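Local coordinates for NTD biosynthesis operon protein NtdA (Bacillus subtilis subsp. subtilis, PDB 4K2M) that catalyses the reversible pyridoxal phosphate-dependent transamination of 3-dehydro-glucose 6-phosphate with glutamate to kanosamine 6-phosphate, a step in making the antibiotic kanosamine, at residues A[58-72]-A[415-429]. Numbering follows the deposited sequence.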
# COMPACT_ATOMS: atom_id res chain seq x y z
N PHE A 58 11.69 32.10 3.60
CA PHE A 58 11.56 31.61 4.98
C PHE A 58 10.74 32.50 5.90
O PHE A 58 10.42 32.11 7.02
CB PHE A 58 12.94 31.39 5.60
CG PHE A 58 13.65 30.18 5.06
CD1 PHE A 58 13.48 28.94 5.67
CD2 PHE A 58 14.50 30.28 3.96
CE1 PHE A 58 14.12 27.82 5.18
CE2 PHE A 58 15.15 29.15 3.45
CZ PHE A 58 14.96 27.92 4.07
N ASN A 59 10.39 33.69 5.41
CA ASN A 59 9.69 34.68 6.24
C ASN A 59 10.37 34.84 7.61
O ASN A 59 9.71 34.81 8.65
CB ASN A 59 8.21 34.31 6.42
CG ASN A 59 7.39 35.45 7.02
OD1 ASN A 59 7.70 36.62 6.81
ND2 ASN A 59 6.35 35.10 7.77
N TYR A 60 11.69 35.01 7.58
CA TYR A 60 12.53 35.08 8.79
C TYR A 60 11.96 36.11 9.77
O TYR A 60 11.76 37.28 9.41
CB TYR A 60 13.95 35.50 8.40
CG TYR A 60 15.02 35.35 9.48
CD1 TYR A 60 14.80 34.62 10.64
CD2 TYR A 60 16.25 35.97 9.32
CE1 TYR A 60 15.79 34.49 11.61
CE2 TYR A 60 17.25 35.86 10.29
CZ TYR A 60 17.02 35.11 11.42
OH TYR A 60 18.03 34.99 12.37
N GLN A 61 11.67 35.68 10.99
CA GLN A 61 11.23 36.59 12.04
C GLN A 61 12.17 36.37 13.21
O GLN A 61 11.87 35.58 14.10
CB GLN A 61 9.82 36.26 12.52
CG GLN A 61 8.70 36.30 11.50
CD GLN A 61 7.37 35.96 12.15
OE1 GLN A 61 6.89 36.70 13.02
NE2 GLN A 61 6.77 34.83 11.75
N LYS A 62 13.31 37.05 13.20
CA LYS A 62 14.35 36.81 14.20
C LYS A 62 13.84 37.08 15.61
O LYS A 62 14.26 36.44 16.58
CB LYS A 62 15.57 37.69 13.90
CG LYS A 62 16.70 37.52 14.91
CD LYS A 62 18.03 38.06 14.40
CE LYS A 62 18.25 39.52 14.80
NZ LYS A 62 17.60 40.48 13.86
N ASN A 63 12.91 38.03 15.72
CA ASN A 63 12.37 38.43 17.02
C ASN A 63 11.16 37.62 17.48
O ASN A 63 10.52 37.99 18.47
CB ASN A 63 11.97 39.91 16.98
CG ASN A 63 10.99 40.24 15.86
OD1 ASN A 63 11.10 39.70 14.75
ND2 ASN A 63 10.06 41.16 16.13
N ARG A 64 10.84 36.54 16.79
CA ARG A 64 9.71 35.73 17.23
C ARG A 64 10.24 34.80 18.31
O ARG A 64 11.21 34.07 18.08
CB ARG A 64 9.11 34.94 16.07
CG ARG A 64 7.90 34.12 16.46
CD ARG A 64 7.23 33.49 15.24
NE ARG A 64 8.04 32.44 14.63
CZ ARG A 64 7.92 31.14 14.92
NH1 ARG A 64 7.04 30.75 15.85
NH2 ARG A 64 8.69 30.25 14.30
N GLU A 65 9.64 34.85 19.49
CA GLU A 65 10.14 34.03 20.57
C GLU A 65 9.88 32.56 20.29
O GLU A 65 8.77 32.17 19.92
CB GLU A 65 9.52 34.40 21.91
CG GLU A 65 10.20 33.68 23.07
CD GLU A 65 9.71 34.15 24.43
OE1 GLU A 65 8.48 34.18 24.64
OE2 GLU A 65 10.58 34.48 25.27
N ILE A 66 10.92 31.77 20.47
CA ILE A 66 10.84 30.34 20.28
C ILE A 66 11.12 29.70 21.63
O ILE A 66 12.20 29.91 22.18
CB ILE A 66 11.91 29.87 19.29
CG1 ILE A 66 11.78 30.61 17.95
CG2 ILE A 66 11.82 28.36 19.10
CD1 ILE A 66 10.41 30.49 17.33
N SER A 67 10.16 28.94 22.17
CA SER A 67 10.37 28.25 23.44
C SER A 67 10.54 26.74 23.26
O SER A 67 11.02 26.04 24.16
CB SER A 67 9.22 28.51 24.41
OG SER A 67 8.04 27.86 23.98
N LYS A 68 10.16 26.24 22.09
CA LYS A 68 10.39 24.83 21.78
C LYS A 68 10.57 24.63 20.28
O LYS A 68 10.04 25.40 19.47
CB LYS A 68 9.26 23.96 22.33
CG LYS A 68 8.03 23.92 21.47
CD LYS A 68 7.08 22.83 21.94
CE LYS A 68 6.50 22.09 20.75
NZ LYS A 68 5.99 23.03 19.71
N VAL A 69 11.37 23.63 19.93
CA VAL A 69 11.64 23.32 18.54
C VAL A 69 11.47 21.81 18.37
O VAL A 69 12.36 21.04 18.72
CB VAL A 69 13.08 23.69 18.14
CG1 VAL A 69 13.34 23.35 16.68
CG2 VAL A 69 13.36 25.18 18.37
N PRO A 70 10.30 21.39 17.87
CA PRO A 70 10.09 19.98 17.55
C PRO A 70 11.02 19.55 16.43
O PRO A 70 11.35 20.35 15.56
CB PRO A 70 8.64 19.94 17.06
CG PRO A 70 8.02 21.22 17.52
CD PRO A 70 9.12 22.22 17.59
N PHE A 71 11.46 18.29 16.45
CA PHE A 71 12.35 17.82 15.41
C PHE A 71 11.65 17.74 14.05
O PHE A 71 12.19 18.16 13.02
CB PHE A 71 12.92 16.45 15.79
CG PHE A 71 13.84 15.88 14.76
CD1 PHE A 71 15.17 16.29 14.69
CD2 PHE A 71 13.38 14.95 13.83
CE1 PHE A 71 16.03 15.78 13.72
CE2 PHE A 71 14.22 14.44 12.87
CZ PHE A 71 15.55 14.85 12.81
N LEU A 72 10.44 17.18 14.03
CA LEU A 72 9.74 16.97 12.77
C LEU A 72 8.24 16.94 12.99
O LEU A 72 7.63 15.88 13.03
CB LEU A 72 10.20 15.66 12.10
CG LEU A 72 9.69 15.45 10.67
CD1 LEU A 72 10.34 16.45 9.71
CD2 LEU A 72 9.95 14.02 10.21
N LEU A 415 19.89 17.13 13.53
CA LEU A 415 19.32 18.42 13.89
C LEU A 415 18.07 18.65 13.05
O LEU A 415 18.02 18.18 11.91
CB LEU A 415 20.33 19.52 13.62
CG LEU A 415 21.69 19.34 14.27
CD1 LEU A 415 22.49 20.62 14.03
CD2 LEU A 415 21.54 19.07 15.77
N PRO A 416 17.08 19.39 13.57
CA PRO A 416 15.86 19.63 12.79
C PRO A 416 16.16 20.24 11.42
O PRO A 416 16.95 21.18 11.32
CB PRO A 416 15.09 20.65 13.64
CG PRO A 416 15.53 20.33 15.05
CD PRO A 416 16.99 19.97 14.93
N LEU A 417 15.55 19.68 10.36
CA LEU A 417 15.73 20.22 9.01
C LEU A 417 14.59 19.72 8.12
O LEU A 417 14.48 18.52 7.84
CB LEU A 417 17.11 19.88 8.43
CG LEU A 417 17.54 20.73 7.21
CD1 LEU A 417 19.06 20.69 6.99
CD2 LEU A 417 16.84 20.31 5.92
N TYR A 418 13.73 20.63 7.67
CA TYR A 418 12.68 20.26 6.73
C TYR A 418 12.28 21.57 6.08
O TYR A 418 12.60 22.64 6.61
CB TYR A 418 11.52 19.54 7.45
CG TYR A 418 10.93 20.33 8.60
CD1 TYR A 418 9.81 21.14 8.42
CD2 TYR A 418 11.49 20.25 9.87
CE1 TYR A 418 9.27 21.87 9.48
CE2 TYR A 418 10.96 20.98 10.93
CZ TYR A 418 9.86 21.79 10.72
OH TYR A 418 9.34 22.51 11.77
N PRO A 419 11.62 21.52 4.91
CA PRO A 419 11.48 22.79 4.17
C PRO A 419 10.71 23.90 4.88
O PRO A 419 11.05 25.07 4.69
CB PRO A 419 10.75 22.37 2.89
CG PRO A 419 11.07 20.94 2.72
CD PRO A 419 11.17 20.36 4.12
N SER A 420 9.70 23.56 5.68
CA SER A 420 8.92 24.59 6.39
C SER A 420 9.49 24.98 7.75
O SER A 420 8.85 25.72 8.51
CB SER A 420 7.46 24.17 6.54
OG SER A 420 6.80 24.22 5.28
N PHE A 421 10.69 24.50 8.06
CA PHE A 421 11.39 24.87 9.28
C PHE A 421 11.69 26.37 9.20
O PHE A 421 11.96 26.89 8.12
CB PHE A 421 12.68 24.08 9.33
CG PHE A 421 13.42 24.14 10.64
CD1 PHE A 421 12.75 23.93 11.85
CD2 PHE A 421 14.79 24.33 10.65
CE1 PHE A 421 13.46 23.94 13.06
CE2 PHE A 421 15.51 24.33 11.85
CZ PHE A 421 14.84 24.14 13.06
N THR A 422 11.64 27.08 10.33
CA THR A 422 11.91 28.52 10.28
C THR A 422 13.34 28.80 10.67
O THR A 422 13.96 28.03 11.41
CB THR A 422 10.96 29.35 11.17
OG1 THR A 422 11.15 28.99 12.55
CG2 THR A 422 9.51 29.11 10.79
N LEU A 423 13.88 29.91 10.18
CA LEU A 423 15.26 30.26 10.51
C LEU A 423 15.38 30.67 11.97
O LEU A 423 16.41 30.45 12.60
CB LEU A 423 15.77 31.37 9.61
CG LEU A 423 15.73 31.05 8.12
CD1 LEU A 423 16.34 32.22 7.34
CD2 LEU A 423 16.46 29.76 7.82
N GLU A 424 14.32 31.26 12.52
CA GLU A 424 14.35 31.60 13.94
C GLU A 424 14.37 30.36 14.85
O GLU A 424 15.03 30.36 15.90
CB GLU A 424 13.21 32.57 14.31
CG GLU A 424 11.79 32.05 14.10
CD GLU A 424 11.20 32.45 12.75
OE1 GLU A 424 11.98 32.78 11.82
OE2 GLU A 424 9.96 32.45 12.62
N GLU A 425 13.68 29.30 14.46
CA GLU A 425 13.85 28.03 15.17
C GLU A 425 15.28 27.51 15.00
O GLU A 425 15.88 27.00 15.95
CB GLU A 425 12.89 26.98 14.64
CG GLU A 425 11.45 27.14 15.05
CD GLU A 425 10.54 26.24 14.23
OE1 GLU A 425 10.36 26.50 13.02
OE2 GLU A 425 10.02 25.26 14.80
N GLN A 426 15.81 27.60 13.78
CA GLN A 426 17.16 27.14 13.54
C GLN A 426 18.16 27.93 14.40
O GLN A 426 19.11 27.34 14.94
CB GLN A 426 17.54 27.22 12.06
CG GLN A 426 18.87 26.56 11.77
CD GLN A 426 19.27 26.69 10.32
OE1 GLN A 426 19.17 27.77 9.74
NE2 GLN A 426 19.73 25.60 9.72
N ASP A 427 17.94 29.24 14.54
CA ASP A 427 18.76 30.06 15.45
C ASP A 427 18.81 29.45 16.85
O ASP A 427 19.88 29.37 17.46
CB ASP A 427 18.22 31.50 15.57
CG ASP A 427 18.37 32.30 14.28
OD1 ASP A 427 19.17 31.90 13.41
OD2 ASP A 427 17.68 33.35 14.17
N ARG A 428 17.66 29.03 17.36
CA ARG A 428 17.61 28.49 18.70
C ARG A 428 18.33 27.15 18.81
O ARG A 428 19.02 26.88 19.80
CB ARG A 428 16.17 28.36 19.20
CG ARG A 428 16.11 27.94 20.68
CD ARG A 428 14.74 28.15 21.31
NE ARG A 428 14.74 27.83 22.73
CZ ARG A 428 15.03 28.69 23.70
NH1 ARG A 428 15.36 29.94 23.40
NH2 ARG A 428 15.00 28.31 24.97
N VAL A 429 18.19 26.31 17.78
CA VAL A 429 18.91 25.04 17.74
C VAL A 429 20.41 25.30 17.85
O VAL A 429 21.11 24.64 18.62
CB VAL A 429 18.64 24.27 16.44
CG1 VAL A 429 19.56 23.03 16.36
CG2 VAL A 429 17.19 23.87 16.36
O HOH W 1 12.07 31.77 9.16
O HOH W 2 8.67 32.97 10.40
O HOH W 3 16.45 34.42 16.28
O HOH W 4 8.73 25.76 17.11
O HOH W 5 10.42 22.45 14.20
O HOH W 6 13.75 17.49 10.84
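Arg64 grips Glu424 side-on. Arg64 NE (2.8 Å) and NH2 (3.0 Å) both donate to Glu424 OE2, forming a salt bridge. OE2 lies in the guanidinium plane and meets NE with its anti lone pair, while the carboxylate is turned 73° from that plane. Glu424 OE1 takes the Gln61 N-H at 3.0 Å. That bond is nearly straight (174°) and comes from above the carboxylate plane. Glu424 reaches these donors because CG sits between the backbone N and the carbonyl carbon (chi1 62°) and the chain then bends at chi2. One water joins OE1 to Phe58 O and Leu423 N; another joins OE2 to Asn59 O. The buried carboxylate is thus held through both oxygens, which would probably favour its charged form.

Leu423 meets two aromatic rings: CD2 packs over a face of Phe58 and CB over a face of Tyr60. Tyr60 OH makes a very short bond, 2.5 Å, to Asp427 OD2 at the ring edge. Arg325 pairs with the other oxygen of Asp427.

Farther along, Ile66 CD1 lies over one face of the Arg64 guanidinium, toward its rim, and touches Glu424 CG. Val69 CG1 touches the edge of the Phe421 ring (CE1, 3.7 Å) and also meets Val429 CG2. Waters tie Glu425 OE2 to Lys68 O, Pro70 O and Tyr418 OH. Leu72 ends the contact beside Tyr418, its side chain about 4 Å from that of the substrate-binding Tyr248.

Glu425 N donates to Thr422 OG1 (3.2 Å), and Thr422 N returns a bond to Glu425 OE1 (3.0 Å). Arg76 also pairs with OE1. Thr422 and Glu425 thus form a capping box at the start of helix 423-441, where the loop after helix 53-57, largely in the N-terminal family region, packs on the aminotransferase part of the chain.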